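Side-chain contacts in histidinol dehydrogenase (Elizabethkingia anophelis NUHP1, PDB 6AN0), which probably catalyses the last step of L-histidine biosynthesis, the zinc-dependent, two-stage oxidation of L-histidinol to L-histidine by NAD: residues I111-T114 and E115-C119; A322-L326 and Y327-H331; D50-L53 and I54-K58; Q304-L307 and Q308-G311; L274-D278 and E279-Q283. All coordinates share one frame; numbering follows the deposited sequence.

Contact 1. Residues I111-T114 and E115-C119; sequences IETT and EGVNC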
loop_
_atom_site.group_PDB
_atom_site.type_symbol
_atom_site.label_atom_id
_atom_site.label_comp_id
_atom_site.label_asym_id
_atom_site.label_seq_id
_atom_site.Cartn_x
_atom_site.Cartn_y
_atom_site.Cartn_z
ATOM N N ILE A 111 20.091 -8.479 -10.472
ATOM C CA ILE A 111 20.534 -7.324 -11.243
ATOM C C ILE A 111 21.956 -7.002 -10.813
ATOM O O ILE A 111 22.210 -6.763 -9.626
ATOM C CB ILE A 111 19.608 -6.114 -11.015
ATOM C CG1 ILE A 111 18.139 -6.491 -11.251
ATOM C CG2 ILE A 111 20.063 -4.893 -11.819
ATOM C CD1 ILE A 111 17.839 -7.028 -12.632
ATOM N N GLU A 112 22.884 -6.962 -11.764
ATOM C CA GLU A 112 24.226 -6.487 -11.440
ATOM C C GLU A 112 24.241 -5.002 -11.760
ATOM O O GLU A 112 24.403 -4.607 -12.917
ATOM C CB GLU A 112 25.305 -7.247 -12.212
ATOM C CG GLU A 112 26.734 -6.885 -11.764
ATOM C CD GLU A 112 27.817 -7.615 -12.545
ATOM O OE1 GLU A 112 28.702 -8.242 -11.917
ATOM O OE2 GLU A 112 27.777 -7.552 -13.783
ATOM N N THR A 113 24.079 -4.164 -10.736
ATOM C CA THR A 113 23.966 -2.731 -11.003
ATOM C C THR A 113 25.291 -2.149 -11.451
ATOM O O THR A 113 25.327 -1.249 -12.299
ATOM C CB THR A 113 23.437 -1.999 -9.766
ATOM O OG1 THR A 113 24.257 -2.310 -8.633
ATOM C CG2 THR A 113 22.017 -2.445 -9.471
ATOM N N THR A 114 26.380 -2.652 -10.894
ATOM C CA THR A 114 27.729 -2.277 -11.270
ATOM C C THR A 114 28.608 -3.455 -10.868
ATOM O O THR A 114 28.164 -4.354 -10.151
ATOM C CB THR A 114 28.133 -0.953 -10.608
ATOM O OG1 THR A 114 29.399 -0.515 -11.119
ATOM C CG2 THR A 114 28.216 -1.106 -9.107
ATOM N N GLU A 115 29.847 -3.467 -11.353
ATOM C CA GLU A 115 30.686 -4.648 -11.146
ATOM C C GLU A 115 30.781 -5.004 -9.666
ATOM O O GLU A 115 31.129 -4.158 -8.840
ATOM C CB GLU A 115 32.087 -4.429 -11.719
ATOM C CG GLU A 115 33.061 -5.523 -11.282
ATOM C CD GLU A 115 34.458 -5.347 -11.865
ATOM O OE1 GLU A 115 34.717 -4.304 -12.500
ATOM O OE2 GLU A 115 35.293 -6.257 -11.685
ATOM N N GLY A 116 30.444 -6.253 -9.337
ATOM C CA GLY A 116 30.539 -6.746 -7.968
ATOM C C GLY A 116 29.400 -6.360 -7.045
ATOM O O GLY A 116 29.522 -6.528 -5.824
ATOM N N VAL A 117 28.297 -5.850 -7.578
ATOM C CA VAL A 117 27.162 -5.433 -6.773
ATOM C C VAL A 117 25.932 -6.089 -7.374
ATOM O O VAL A 117 25.486 -5.695 -8.458
ATOM C CB VAL A 117 27.002 -3.908 -6.737
ATOM C CG1 VAL A 117 25.796 -3.531 -5.887
ATOM C CG2 VAL A 117 28.293 -3.238 -6.237
ATOM N N ASN A 118 25.376 -7.076 -6.676
ATOM C CA ASN A 118 24.192 -7.792 -7.132
ATOM C C ASN A 118 23.024 -7.478 -6.202
ATOM O O ASN A 118 23.148 -7.619 -4.980
ATOM C CB ASN A 118 24.448 -9.302 -7.175
ATOM C CG ASN A 118 25.318 -9.720 -8.348
ATOM O OD1 ASN A 118 25.190 -9.194 -9.458
ATOM N ND2 ASN A 118 26.213 -10.665 -8.108
ATOM N N CYS A 119 21.892 -7.071 -6.786
ATOM C CA CYS A 119 20.688 -6.690 -6.052
ATOM C C CYS A 119 19.480 -7.433 -6.609
ATOM O O CYS A 119 19.384 -7.667 -7.811
ATOM C CB CYS A 119 20.404 -5.176 -6.140
ATOM S SG CYS A 119 21.764 -4.087 -5.649
#
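Ile111 and Cys119 form the open end of a beta hairpin, paired through both of their peptide groups. Ile111 N donates to Cys119 O at 2.9 Å, and Cys119 N returns an equally short bond to Ile111 O; both are nearly straight. This is an antiparallel hydrogen-bonded pair, and Ile111 O also takes a CA-H...O contact from Asn118.

Glu112 sits opposite Asn118 in a non-hydrogen-bonded pair. Its CB lies 3.4 Å from Asn118 OD1; CG, anti to the backbone N (chi1 -173°), stays beside the same oxygen at 3.6 Å, and the rest of the chain runs on extended. The planes of the carboxylate and the amide are nearly parallel, 16° apart.

At Thr113 the pairing weakens: its N reaches Val117 O at 3.1 Å through a bent, weak bond. Its OG1 rests on Val117 CG1 (3.4 Å) but gives its polar contact to Ser367 O of the second subunit, while CG2 reaches back to Cys119 SG.

Thr114 opens the type II beta turn that ends at Val117, closed by Val117 N donating to Thr114 O at 3.0 Å. Gly116, with phi 80°, takes the third position. Across the turn Thr114 CG2 packs on Val117 CG2 at 3.6 Å, and Thr114 OG1 points elsewhere, to a hydrogen bond with Asn406.

Helix 401-417 backs this end of the hairpin, with Ile407 against Thr114 and Val117. Strand 391-399 pairs with the longer strand 117-132, and the second subunit packs Asn96, Phe100 and Ser103 against the hairpin.

Contact 2. Residues A322-L326 and Y327-H331; sequences AFSNL and YAPEH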
loop_
_atom_site.group_PDB
_atom_site.type_symbol
_atom_site.label_atom_id
_atom_site.label_comp_id
_atom_site.label_asym_id
_atom_site.label_seq_id
_atom_site.Cartn_x
_atom_site.Cartn_y
_atom_site.Cartn_z
ATOM N N ALA A 322 -11.089 11.266 -21.373
ATOM C CA ALA A 322 -10.551 12.339 -20.542
ATOM C C ALA A 322 -11.461 12.611 -19.351
ATOM O O ALA A 322 -10.981 12.793 -18.229
ATOM C CB ALA A 322 -10.342 13.611 -21.375
ATOM N N PHE A 323 -12.780 12.620 -19.566
ATOM C CA PHE A 323 -13.704 12.711 -18.436
ATOM C C PHE A 323 -13.508 11.539 -17.481
ATOM O O PHE A 323 -13.443 11.720 -16.257
ATOM C CB PHE A 323 -15.149 12.768 -18.936
ATOM C CG PHE A 323 -16.164 13.017 -17.849
ATOM C CD1 PHE A 323 -16.754 14.266 -17.710
ATOM C CD2 PHE A 323 -16.537 12.002 -16.969
ATOM C CE1 PHE A 323 -17.691 14.500 -16.712
ATOM C CE2 PHE A 323 -17.463 12.227 -15.972
ATOM C CZ PHE A 323 -18.048 13.487 -15.842
ATOM N N SER A 324 -13.410 10.317 -18.025
ATOM C CA SER A 324 -13.260 9.144 -17.167
ATOM C C SER A 324 -11.984 9.225 -16.337
ATOM O O SER A 324 -11.969 8.837 -15.161
ATOM C CB SER A 324 -13.263 7.866 -18.016
ATOM O OG SER A 324 -13.185 6.707 -17.194
ATOM N N ASN A 325 -10.900 9.729 -16.934
ATOM C CA ASN A 325 -9.632 9.821 -16.217
ATOM C C ASN A 325 -9.707 10.833 -15.077
ATOM O O ASN A 325 -9.065 10.646 -14.034
ATOM C CB ASN A 325 -8.500 10.176 -17.191
ATOM C CG ASN A 325 -8.102 9.006 -18.104
ATOM O OD1 ASN A 325 -8.295 7.834 -17.765
ATOM N ND2 ASN A 325 -7.512 9.329 -19.257
ATOM N N LEU A 326 -10.503 11.890 -15.242
ATOM C CA LEU A 326 -10.739 12.830 -14.147
ATOM C C LEU A 326 -11.625 12.218 -13.062
ATOM O O LEU A 326 -11.445 12.508 -11.873
ATOM C CB LEU A 326 -11.378 14.114 -14.688
ATOM C CG LEU A 326 -10.527 14.972 -15.632
ATOM C CD1 LEU A 326 -11.292 16.212 -16.087
ATOM C CD2 LEU A 326 -9.230 15.365 -14.971
ATOM N N TYR A 327 -12.599 11.384 -13.453
ATOM C CA TYR A 327 -13.519 10.778 -12.489
ATOM C C TYR A 327 -12.852 9.649 -11.699
ATOM O O TYR A 327 -13.114 9.482 -10.496
ATOM C CB TYR A 327 -14.756 10.260 -13.230
ATOM C CG TYR A 327 -15.810 9.598 -12.361
ATOM C CD1 TYR A 327 -16.753 10.355 -11.669
ATOM C CD2 TYR A 327 -15.873 8.216 -12.250
ATOM C CE1 TYR A 327 -17.720 9.742 -10.884
ATOM C CE2 TYR A 327 -16.832 7.596 -11.474
ATOM C CZ TYR A 327 -17.755 8.364 -10.794
ATOM O OH TYR A 327 -18.710 7.748 -10.027
ATOM N N ALA A 328 -11.999 8.852 -12.367
ATOM C CA ALA A 328 -11.251 7.725 -11.801
ATOM C C ALA A 328 -12.207 6.668 -11.256
ATOM O O ALA A 328 -12.289 6.467 -10.033
ATOM C CB ALA A 328 -10.283 8.207 -10.716
ATOM N N PRO A 329 -12.927 5.963 -12.131
ATOM C CA PRO A 329 -13.999 5.070 -11.679
ATOM C C PRO A 329 -13.484 3.761 -11.086
ATOM O O PRO A 329 -12.446 3.223 -11.483
ATOM C CB PRO A 329 -14.792 4.797 -12.965
ATOM C CG PRO A 329 -13.724 4.887 -14.069
ATOM C CD PRO A 329 -12.805 6.008 -13.602
ATOM N N GLU A 330 -14.244 3.236 -10.122
ATOM C CA GLU A 330 -13.957 1.891 -9.620
ATOM C C GLU A 330 -14.015 0.859 -10.753
ATOM O O GLU A 330 -13.109 0.030 -10.905
ATOM C CB GLU A 330 -14.946 1.520 -8.515
ATOM C CG GLU A 330 -14.701 0.140 -7.936
ATOM C CD GLU A 330 -15.877 -0.395 -7.144
ATOM O OE1 GLU A 330 -16.994 0.132 -7.301
ATOM O OE2 GLU A 330 -15.685 -1.368 -6.389
ATOM N N HIS A 331 -15.083 0.891 -11.552
ATOM C CA HIS A 331 -15.223 0.034 -12.727
ATOM C C HIS A 331 -15.417 0.896 -13.963
ATOM O O HIS A 331 -16.195 1.859 -13.938
ATOM C CB HIS A 331 -16.437 -0.892 -12.631
ATOM C CG HIS A 331 -16.484 -1.729 -11.399
ATOM N ND1 HIS A 331 -17.182 -1.348 -10.271
ATOM C CD2 HIS A 331 -15.962 -2.949 -11.130
ATOM C CE1 HIS A 331 -17.073 -2.293 -9.354
ATOM N NE2 HIS A 331 -16.337 -3.273 -9.848
#
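Ser324 and Pro329 meet on the buried side of a helix end, and here the packing is close. Ser324 O lies 3.3 Å from Pro329 CD, while the Ser324 hydroxyl, swung anti to the backbone N (chi1 -177°), comes alongside the same ring with OG 3.7 Å from CG. Ser324 O also accepts from Ala328 N at 2.8 Å, nearly along the C=O axis, so this one carbonyl is bonded by Ala328 N and lies against the next residue's ring. One residue earlier, Tyr327 N donates to Phe323 O at 2.9 Å.

The Tyr327 ring belongs to this tight side. Pro329 CB stands at its edge, in the plane of the ring. Tyr327 OH is hydrogen-bonded to Gln271 OE1, and Arg26 makes a cation-pi contact with the ring. Toward Phe323 the fit is slacker: Phe323 CE2 and Tyr327 CB are 4.3 Å apart, and the phenyl ring finds an edge-to-face partner in Trp20.

Leu326 marks the solvent side. Its CB is 3.2 Å from Tyr327 N, a distance set by the chain itself, and the side chain touches Trp20. Asn325, only partly exposed, has its amide bonded to the backbone of Lys345 and Thr347.

Ala328 is the first residue to leave helical angles, and its positive phi (61°) turns the chain out of helix 317-327. In this alpha-to-beta connection of a parallel sheet, Pro329 leads to Glu330 and His331, the predicted proton acceptors, at the head of strand 331-335.

Contact 3. Residues D50-L53 and I54-K58; sequences DKAL and INYTK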
loop_
_atom_site.group_PDB
_atom_site.type_symbol
_atom_site.label_atom_id
_atom_site.label_comp_id
_atom_site.label_asym_id
_atom_site.label_seq_id
_atom_site.Cartn_x
_atom_site.Cartn_y
_atom_site.Cartn_z
ATOM N N ASP A 50 -12.249 -11.567 24.749
ATOM C CA ASP A 50 -13.389 -12.377 24.307
ATOM C C ASP A 50 -14.689 -11.940 24.971
ATOM O O ASP A 50 -15.766 -12.064 24.377
ATOM C CB ASP A 50 -13.158 -13.859 24.621
ATOM C CG ASP A 50 -12.366 -14.586 23.543
ATOM O OD1 ASP A 50 -11.969 -13.956 22.535
ATOM O OD2 ASP A 50 -12.146 -15.806 23.710
ATOM N N LYS A 51 -14.619 -11.462 26.211
ATOM C CA LYS A 51 -15.853 -11.056 26.881
ATOM C C LYS A 51 -16.460 -9.844 26.195
ATOM O O LYS A 51 -17.685 -9.757 26.048
ATOM C CB LYS A 51 -15.595 -10.772 28.358
ATOM C CG LYS A 51 -15.419 -12.025 29.199
ATOM C CD LYS A 51 -15.281 -11.694 30.677
ATOM C CE LYS A 51 -14.039 -10.868 30.940
ATOM N NZ LYS A 51 -13.772 -10.714 32.400
ATOM N N ALA A 52 -15.613 -8.911 25.747
ATOM C CA ALA A 52 -16.097 -7.774 24.968
ATOM C C ALA A 52 -16.711 -8.223 23.646
ATOM O O ALA A 52 -17.781 -7.734 23.257
ATOM C CB ALA A 52 -14.956 -6.784 24.721
ATOM N N LEU A 53 -16.043 -9.143 22.930
ATOM C CA LEU A 53 -16.609 -9.670 21.691
ATOM C C LEU A 53 -18.008 -10.229 21.917
ATOM O O LEU A 53 -18.945 -9.927 21.166
ATOM C CB LEU A 53 -15.704 -10.758 21.105
ATOM C CG LEU A 53 -14.703 -10.364 20.038
ATOM C CD1 LEU A 53 -13.916 -11.595 19.641
ATOM C CD2 LEU A 53 -15.398 -9.727 18.826
ATOM N N ILE A 54 -18.172 -11.036 22.963
ATOM C CA ILE A 54 -19.480 -11.617 23.231
ATOM C C ILE A 54 -20.475 -10.531 23.626
ATOM O O ILE A 54 -21.621 -10.537 23.168
ATOM C CB ILE A 54 -19.354 -12.727 24.293
ATOM C CG1 ILE A 54 -18.662 -13.944 23.659
ATOM C CG2 ILE A 54 -20.724 -13.110 24.866
ATOM C CD1 ILE A 54 -18.234 -15.010 24.620
ATOM N N ASN A 55 -20.041 -9.549 24.428
ATOM C CA ASN A 55 -20.964 -8.523 24.913
ATOM C C ASN A 55 -21.435 -7.617 23.779
ATOM O O ASN A 55 -22.627 -7.296 23.686
ATOM C CB ASN A 55 -20.299 -7.702 26.030
ATOM C CG ASN A 55 -21.311 -7.011 26.943
ATOM O OD1 ASN A 55 -22.472 -7.416 27.029
ATOM N ND2 ASN A 55 -20.867 -5.966 27.637
ATOM N N TYR A 56 -20.513 -7.198 22.897
ATOM C CA TYR A 56 -20.893 -6.384 21.748
ATOM C C TYR A 56 -21.728 -7.175 20.752
ATOM O O TYR A 56 -22.607 -6.608 20.097
ATOM C CB TYR A 56 -19.646 -5.816 21.047
ATOM C CG TYR A 56 -19.137 -4.561 21.717
ATOM C CD1 TYR A 56 -18.281 -4.631 22.801
ATOM C CD2 TYR A 56 -19.543 -3.304 21.282
ATOM C CE1 TYR A 56 -17.831 -3.485 23.429
ATOM C CE2 TYR A 56 -19.101 -2.156 21.907
ATOM C CZ TYR A 56 -18.244 -2.255 22.978
ATOM O OH TYR A 56 -17.794 -1.118 23.603
ATOM N N THR A 57 -21.469 -8.474 20.609
ATOM C CA THR A 57 -22.305 -9.271 19.717
ATOM C C THR A 57 -23.727 -9.352 20.252
ATOM O O THR A 57 -24.696 -9.210 19.494
ATOM C CB THR A 57 -21.682 -10.656 19.533
ATOM O OG1 THR A 57 -20.386 -10.492 18.939
ATOM C CG2 THR A 57 -22.534 -11.518 18.619
ATOM N N LYS A 58 -23.863 -9.548 21.564
ATOM C CA LYS A 58 -25.178 -9.501 22.194
ATOM C C LYS A 58 -25.894 -8.197 21.890
ATOM O O LYS A 58 -27.101 -8.193 21.604
ATOM C CB LYS A 58 -25.062 -9.647 23.711
ATOM C CG LYS A 58 -24.811 -11.030 24.233
ATOM C CD LYS A 58 -24.728 -10.981 25.755
ATOM C CE LYS A 58 -25.891 -10.174 26.343
ATOM N NZ LYS A 58 -25.807 -10.003 27.825
#
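Ala52 and Tyr56 touch one turn apart at the start of the alpha helix 50-61, and the contact is built from i to i+4 pairs of that helix.

The backbone hydrogen bonds come first. Ile54 N donates to Asp50 O, Asn55 N to Lys51 O, and Tyr56 N to Ala52 O; the last, at 2.8 Å, is nearly linear, with an angle of 175° at the hydrogen.

Carbon atoms crowd the same carbonyls. Ile54 CG1, placed beside its own backbone N, stands 3.5 Å from Asp50 O, and Asn55 CB is 3.3 Å from Lys51 O. The Tyr56 ring approaches with its edge: CD1 lies 3.2 Å from Ala52 O, which sits in the ring plane. Apolar packing between the two residues is light, Ala52 CB to Tyr56 CD1 being 4.4 Å.

Partners outside the segment fix the helix in place. The Asp50 carboxylate accepts from the hydroxyls of Thr203 and Thr205, and Tyr56 OH is hydrogen-bonded to Asp44 OD2. Leu53 packs between helices 35-48 and 192-201, against Ile45 and Ala198. Tyr56 also packs on Gln194, which is predicted to bind NAD, so the helix probably stands close to the cofactor site.

Leu53 O takes two bonds, one from a side chain and one from the backbone. With chi1 at -61°, Thr57 OG1 lies beside its own N, and both atoms donate to Leu53 O, from opposite faces of the carbonyl plane: OG1 at 2.7 Å and N at 3.0 Å.

Contact 4. Residues Q304-L307 and Q308-G311; sequences QALL and QSRG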
loop_
_atom_site.group_PDB
_atom_site.type_symbol
_atom_site.label_atom_id
_atom_site.label_comp_id
_atom_site.label_asym_id
_atom_site.label_seq_id
_atom_site.Cartn_x
_atom_site.Cartn_y
_atom_site.Cartn_z
ATOM N N GLN A 304 -32.913 4.874 -5.936
ATOM C CA GLN A 304 -32.215 5.852 -5.104
ATOM C C GLN A 304 -30.813 6.143 -5.640
ATOM O O GLN A 304 -30.367 7.296 -5.636
ATOM C CB GLN A 304 -32.140 5.365 -3.660
ATOM C CG GLN A 304 -33.504 5.171 -3.002
ATOM C CD GLN A 304 -33.393 4.513 -1.645
ATOM O OE1 GLN A 304 -32.828 5.084 -0.708
ATOM N NE2 GLN A 304 -33.920 3.297 -1.533
ATOM N N ALA A 305 -30.097 5.114 -6.089
ATOM C CA ALA A 305 -28.775 5.356 -6.663
ATOM C C ALA A 305 -28.868 6.134 -7.972
ATOM O O ALA A 305 -28.006 6.970 -8.263
ATOM C CB ALA A 305 -28.033 4.036 -6.880
ATOM N N LEU A 306 -29.903 5.878 -8.778
ATOM C CA LEU A 306 -30.022 6.599 -10.044
ATOM C C LEU A 306 -30.251 8.092 -9.833
ATOM O O LEU A 306 -29.916 8.897 -10.710
ATOM C CB LEU A 306 -31.144 6.006 -10.893
ATOM C CG LEU A 306 -30.806 4.644 -11.506
ATOM C CD1 LEU A 306 -32.027 4.121 -12.246
ATOM C CD2 LEU A 306 -29.609 4.745 -12.446
ATOM N N LEU A 307 -30.807 8.489 -8.688
ATOM C CA LEU A 307 -31.038 9.914 -8.458
ATOM C C LEU A 307 -29.731 10.695 -8.502
ATOM O O LEU A 307 -29.698 11.838 -8.976
ATOM C CB LEU A 307 -31.742 10.143 -7.117
ATOM C CG LEU A 307 -32.203 11.592 -6.925
ATOM C CD1 LEU A 307 -33.329 11.935 -7.905
ATOM C CD2 LEU A 307 -32.638 11.878 -5.470
ATOM N N GLN A 308 -28.645 10.090 -8.022
ATOM C CA GLN A 308 -27.333 10.725 -7.979
ATOM C C GLN A 308 -26.484 10.404 -9.205
ATOM O O GLN A 308 -25.314 10.797 -9.255
ATOM C CB GLN A 308 -26.578 10.299 -6.713
ATOM C CG GLN A 308 -27.421 10.202 -5.448
ATOM C CD GLN A 308 -27.645 11.548 -4.757
ATOM O OE1 GLN A 308 -26.859 12.497 -4.909
ATOM N NE2 GLN A 308 -28.723 11.628 -3.982
ATOM N N SER A 309 -27.045 9.717 -10.191
ATOM C CA SER A 309 -26.315 9.276 -11.372
ATOM C C SER A 309 -26.484 10.272 -12.517
ATOM O O SER A 309 -27.342 11.157 -12.482
ATOM C CB SER A 309 -26.784 7.874 -11.771
ATOM O OG SER A 309 -26.473 6.957 -10.728
ATOM N N ARG A 310 -25.632 10.136 -13.541
ATOM C CA ARG A 310 -25.556 11.129 -14.609
ATOM C C ARG A 310 -25.342 10.445 -15.951
ATOM O O ARG A 310 -24.494 9.559 -16.059
ATOM C CB ARG A 310 -24.407 12.125 -14.366
ATOM C CG ARG A 310 -24.379 12.724 -12.968
ATOM C CD ARG A 310 -23.373 13.848 -12.834
ATOM N NE ARG A 310 -23.535 14.517 -11.548
ATOM C CZ ARG A 310 -22.752 14.316 -10.494
ATOM N NH1 ARG A 310 -21.726 13.483 -10.577
ATOM N NH2 ARG A 310 -22.985 14.968 -9.359
ATOM N N GLY A 311 -26.100 10.861 -16.962
ATOM C CA GLY A 311 -25.807 10.535 -18.353
ATOM C C GLY A 311 -25.317 11.774 -19.087
ATOM O O GLY A 311 -25.953 12.831 -19.036
#
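Ser309 reaches back to the turn of helix it has just left, and its side chain can be followed atom by atom. CB stands 3.5 Å from Leu306 O and a little farther from Ala305 O. From there OG, turned to lie beside its own backbone N (chi1 -63°), donates to Ala305 O at 2.9 Å. It also passes 3.6 Å from Leu306 CA, and its second partner is the backbone N of Val272 in the adjoining strand, so the hydroxyl joins the helix end to the sheet.

Ala305 O takes a second donor, Gln308 N, at 3.2 Å. The two come from opposite faces of the carbonyl plane, and neither uses a lone-pair direction. Ser309 N in turn donates to Leu306 O at 3.0 Å from well above that carbonyl's plane.

These i to i+3 backbone bonds close the end of helix 299-307 where the chain turns into strand 310-313, a helix-to-strand junction of the six-stranded parallel sheet. Leu306 packs on Val272.

On the exposed side Leu307 and Gln308 lie next to each other. The glutamine bends at chi2 (-82°), which carries NE2 to within 4.2 Å of Leu307 CD2. Gln308 O, on the backbone, accepts from Gln271 NE2.

Contact 5. Residues L274-D278 and E279-Q283; sequences LLTTD and ENILQ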
loop_
_atom_site.group_PDB
_atom_site.type_symbol
_atom_site.label_atom_id
_atom_site.label_comp_id
_atom_site.label_asym_id
_atom_site.label_seq_id
_atom_site.Cartn_x
_atom_site.Cartn_y
_atom_site.Cartn_z
ATOM N N LEU A 274 -22.905 7.333 -17.238
ATOM C CA LEU A 274 -22.948 6.911 -18.637
ATOM C C LEU A 274 -22.466 8.058 -19.521
ATOM O O LEU A 274 -23.061 9.141 -19.521
ATOM C CB LEU A 274 -24.365 6.480 -19.036
ATOM C CG LEU A 274 -24.638 6.198 -20.522
ATOM C CD1 LEU A 274 -23.751 5.070 -21.045
ATOM C CD2 LEU A 274 -26.111 5.866 -20.754
ATOM N N LEU A 275 -21.383 7.822 -20.261
ATOM C CA LEU A 275 -20.865 8.756 -21.253
ATOM C C LEU A 275 -21.159 8.183 -22.629
ATOM O O LEU A 275 -20.833 7.020 -22.888
ATOM C CB LEU A 275 -19.352 8.963 -21.091
ATOM C CG LEU A 275 -18.807 9.355 -19.714
ATOM C CD1 LEU A 275 -17.297 9.545 -19.803
ATOM C CD2 LEU A 275 -19.478 10.620 -19.210
ATOM N N THR A 276 -21.799 8.967 -23.498
ATOM C CA THR A 276 -22.077 8.503 -24.855
ATOM C C THR A 276 -21.554 9.519 -25.859
ATOM O O THR A 276 -21.427 10.708 -25.550
ATOM C CB THR A 276 -23.587 8.263 -25.111
ATOM O OG1 THR A 276 -24.278 9.516 -25.158
ATOM C CG2 THR A 276 -24.206 7.402 -24.030
ATOM N N THR A 277 -21.252 9.046 -27.073
ATOM C CA THR A 277 -20.840 9.960 -28.131
ATOM C C THR A 277 -22.000 10.509 -28.954
ATOM O O THR A 277 -21.762 11.360 -29.816
ATOM C CB THR A 277 -19.824 9.310 -29.086
ATOM O OG1 THR A 277 -20.355 8.090 -29.625
ATOM C CG2 THR A 277 -18.512 9.035 -28.364
ATOM N N ASP A 278 -23.238 10.057 -28.744
ATOM C CA ASP A 278 -24.351 10.806 -29.317
ATOM C C ASP A 278 -25.609 10.597 -28.482
ATOM O O ASP A 278 -25.714 9.662 -27.682
ATOM C CB ASP A 278 -24.568 10.496 -30.825
ATOM C CG ASP A 278 -25.317 9.185 -31.115
ATOM O OD1 ASP A 278 -26.137 8.699 -30.308
ATOM O OD2 ASP A 278 -25.095 8.649 -32.225
ATOM N N GLU A 279 -26.564 11.499 -28.698
ATOM C CA GLU A 279 -27.751 11.573 -27.861
ATOM C C GLU A 279 -28.683 10.390 -28.084
ATOM O O GLU A 279 -29.409 9.992 -27.165
ATOM C CB GLU A 279 -28.469 12.892 -28.144
ATOM C CG GLU A 279 -29.431 13.349 -27.076
ATOM C CD GLU A 279 -29.838 14.793 -27.281
ATOM O OE1 GLU A 279 -30.594 15.333 -26.446
ATOM O OE2 GLU A 279 -29.386 15.385 -28.284
ATOM N N ASN A 280 -28.687 9.822 -29.295
ATOM C CA ASN A 280 -29.575 8.699 -29.583
ATOM C C ASN A 280 -29.207 7.468 -28.759
ATOM O O ASN A 280 -30.093 6.740 -28.290
ATOM C CB ASN A 280 -29.544 8.382 -31.076
ATOM C CG ASN A 280 -30.525 7.296 -31.456
ATOM O OD1 ASN A 280 -30.132 6.198 -31.848
ATOM N ND2 ASN A 280 -31.815 7.596 -31.331
ATOM N N ILE A 281 -27.909 7.218 -28.574
ATOM C CA ILE A 281 -27.477 6.131 -27.699
ATOM C C ILE A 281 -27.940 6.383 -26.272
ATOM O O ILE A 281 -28.391 5.465 -25.576
ATOM C CB ILE A 281 -25.945 5.970 -27.759
ATOM C CG1 ILE A 281 -25.489 5.677 -29.191
ATOM C CG2 ILE A 281 -25.481 4.880 -26.790
ATOM C CD1 ILE A 281 -24.155 6.306 -29.521
ATOM N N LEU A 282 -27.795 7.624 -25.802
ATOM C CA LEU A 282 -28.256 7.969 -24.461
ATOM C C LEU A 282 -29.756 7.735 -24.316
ATOM O O LEU A 282 -30.206 7.098 -23.356
ATOM C CB LEU A 282 -27.898 9.421 -24.149
ATOM C CG LEU A 282 -28.287 9.897 -22.750
ATOM C CD1 LEU A 282 -27.548 9.111 -21.659
ATOM C CD2 LEU A 282 -28.030 11.385 -22.616
ATOM N N GLN A 283 -30.550 8.231 -25.270
ATOM C CA GLN A 283 -32.000 8.086 -25.171
ATOM C C GLN A 283 -32.425 6.619 -25.202
ATOM O O GLN A 283 -33.287 6.200 -24.421
ATOM C CB GLN A 283 -32.683 8.880 -26.289
#
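Asp278 is the N-cap of helix 279-293, its OD1 accepting from Ile281 N at 2.9 Å. The N-H points almost straight at the oxygen (166°), which is met nearly along its own C-O axis. The reach depends on the first torsion: chi1 of 79° sets CG between the backbone N and the carbonyl carbon and folds the carboxylate back over the first turn. Asn280 N is also near OD1, at 3.0 Å.

The carbonyl of the same residue has work of its own. Asp278 O receives the hydroxyl of Thr276, OG1 to O 2.9 Å, from above its plane, and a weak, long bond from Leu282 N at 3.5 Å. Asp278 N, in contrast, is buried without a partner in the model.

Hydrocarbon groups pack beside the cap and along the strand. Ile281 CD1 lies 3.2 Å from Asp278 OD1, the two side chains crossing at about a right angle. The Thr276 and Ile281 side chains run past one another in opposite senses, CG2 to CG2 4.0 Å, and deeper in, Leu274 CD2 packs on Leu282 CD1 at 3.7 Å. Val313 of the neighbouring strand also touches Thr276 and Leu282.

The strand of residues 274-276 and the helix of 279-283 thus run back against each other, 146° between their directions, across a short strand-to-helix connection of the parallel sheet. Lying at the helix N-terminus, the carboxylate probably gains from the helix dipole, which would tend to stabilise its negative charge.

Contacts 2, 4 and 5 gather on the six-stranded parallel sheet. Contacts 4 and 5 sit on neighbouring strands, joined by a probable hydrogen bond from Leu274 N to Arg310 O, and contact 5 touches contact 2 where Leu275 packs on Phe323. Contact 5 starts a helix with a carboxylate cap, whereas contacts 2 and 4 end helices through carbonyls; contact 2 is the most buried and leads to predicted catalytic residues. Contact 3 lies inside a helix, its centre about 42 Å from that of contact 2. Contact 1, the lone hairpin, stands far out and is partly buried, by helix 401-417 and by the second subunit.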